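Local coordinates for Mlr3007 protein (Mesorhizobium loti, PDB 3QQM) that probably transfers the amino group between leucine, isoleucine or valine and 2-oxoglutarate, using pyridoxal 5'-phosphate as cofactor, at residues Leu31-Asp34 with Arg35-Arg39. Numbering follows the deposited sequence.
Sequences LRFD and RHLAR
H36 N donates to R32 O at 3.0 Å, closing the first turn of helix 33-47, with R32 in the N-cap position. One residue on, L37 N reaches F33 O at 3.0 Å, and A38 N is bonded to D34 O at 2.9 Å, so three successive carbonyls are taken up by amides of the next turn. The imidazole of H36 folds back beside the cap: CD2 lies 3.1 Å from R32 O, and L31 O sits at the ring edge, in plane, 3.4 Å from CD2. Both ring nitrogens are satisfied from elsewhere, ND1 by E20 and NE2 by S211, which also accepts R32 NH2 at its backbone oxygen, while R32 and R35 pair with the acidic groups of E183 and D186, tying this turn to helix 179-186. On another side of the helix, a chi1 of -168° points CG of F33 opposite the backbone N and brings the ring under L37; CD1 of L37 rests over one face as a CH-pi contact, 3.7 Å from the F33 ring centroid. With alanine in place of F33, the L37 methyl would probably lose its aromatic seat and a gap is likely to open against M22. R39 NH1, one turn beyond R35, is hydrogen-bonded to the phosphate of the pyridoxal-phosphate-modified lysine, so this N-terminal helical turn leads into the cofactor site of a class-IV aminotransferase.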
# COMPACT_ATOMS: atom_id res chain seq x y z
N LEU A 31 6.32 -11.76 -4.87
CA LEU A 31 6.88 -10.67 -5.64
C LEU A 31 7.41 -9.63 -4.63
O LEU A 31 6.75 -9.34 -3.63
CB LEU A 31 5.81 -10.09 -6.56
CG LEU A 31 6.19 -9.28 -7.78
CD1 LEU A 31 7.15 -10.06 -8.70
CD2 LEU A 31 4.91 -8.86 -8.58
N ARG A 32 8.64 -9.15 -4.85
CA ARG A 32 9.26 -8.15 -3.98
C ARG A 32 9.34 -8.62 -2.52
O ARG A 32 9.27 -7.83 -1.59
CB ARG A 32 8.50 -6.81 -4.09
CG ARG A 32 8.72 -6.09 -5.40
CD ARG A 32 7.84 -4.83 -5.52
NE ARG A 32 6.48 -5.19 -5.87
CZ ARG A 32 6.08 -5.40 -7.12
NH1 ARG A 32 6.93 -5.23 -8.14
NH2 ARG A 32 4.82 -5.75 -7.36
N PHE A 33 9.54 -9.93 -2.36
CA PHE A 33 9.60 -10.57 -1.05
C PHE A 33 10.56 -9.92 -0.10
O PHE A 33 10.19 -9.59 1.00
CB PHE A 33 9.91 -12.07 -1.22
CG PHE A 33 9.70 -12.92 0.04
CD1 PHE A 33 8.77 -12.56 1.02
CD2 PHE A 33 10.25 -14.20 0.11
CE1 PHE A 33 8.54 -13.39 2.12
CE2 PHE A 33 10.00 -15.04 1.19
CZ PHE A 33 9.15 -14.63 2.19
N ASP A 34 11.79 -9.69 -0.54
CA ASP A 34 12.76 -9.09 0.36
C ASP A 34 12.36 -7.67 0.78
O ASP A 34 12.53 -7.30 1.93
CB ASP A 34 14.19 -9.16 -0.20
CG ASP A 34 14.32 -8.54 -1.55
OD1 ASP A 34 13.32 -8.01 -2.08
OD2 ASP A 34 15.44 -8.60 -2.10
N ARG A 35 11.80 -6.89 -0.12
CA ARG A 35 11.36 -5.58 0.27
C ARG A 35 10.28 -5.69 1.36
O ARG A 35 10.34 -4.96 2.32
CB ARG A 35 10.86 -4.76 -0.91
CG ARG A 35 11.97 -4.40 -1.92
CD ARG A 35 11.48 -3.39 -2.94
NE ARG A 35 12.54 -2.98 -3.86
CZ ARG A 35 13.41 -2.00 -3.62
NH1 ARG A 35 13.39 -1.33 -2.48
NH2 ARG A 35 14.35 -1.71 -4.53
N HIS A 36 9.33 -6.64 1.21
CA HIS A 36 8.26 -6.82 2.21
C HIS A 36 8.79 -7.19 3.58
O HIS A 36 8.34 -6.64 4.58
CB HIS A 36 7.22 -7.87 1.76
CG HIS A 36 6.34 -7.39 0.64
ND1 HIS A 36 5.30 -6.50 0.84
CD2 HIS A 36 6.33 -7.69 -0.68
CE1 HIS A 36 4.73 -6.24 -0.32
NE2 HIS A 36 5.33 -6.95 -1.25
N LEU A 37 9.71 -8.15 3.64
CA LEU A 37 10.29 -8.58 4.90
C LEU A 37 11.17 -7.46 5.50
O LEU A 37 11.18 -7.26 6.69
CB LEU A 37 11.08 -9.88 4.71
CG LEU A 37 10.23 -11.07 4.28
CD1 LEU A 37 11.07 -12.30 4.03
CD2 LEU A 37 9.21 -11.39 5.33
N ALA A 38 11.88 -6.74 4.66
CA ALA A 38 12.71 -5.63 5.14
C ALA A 38 11.81 -4.65 5.89
O ALA A 38 12.13 -4.27 7.01
CB ALA A 38 13.44 -4.91 4.01
N ARG A 39 10.70 -4.27 5.27
CA ARG A 39 9.76 -3.35 5.90
C ARG A 39 9.18 -3.93 7.19
O ARG A 39 9.17 -3.26 8.20
CB ARG A 39 8.62 -3.01 4.96
CG ARG A 39 7.64 -2.02 5.60
CD ARG A 39 6.72 -1.47 4.60
NE ARG A 39 5.81 -2.47 4.06
CZ ARG A 39 5.00 -2.25 3.03
NH1 ARG A 39 5.07 -1.10 2.36
NH2 ARG A 39 4.19 -3.20 2.59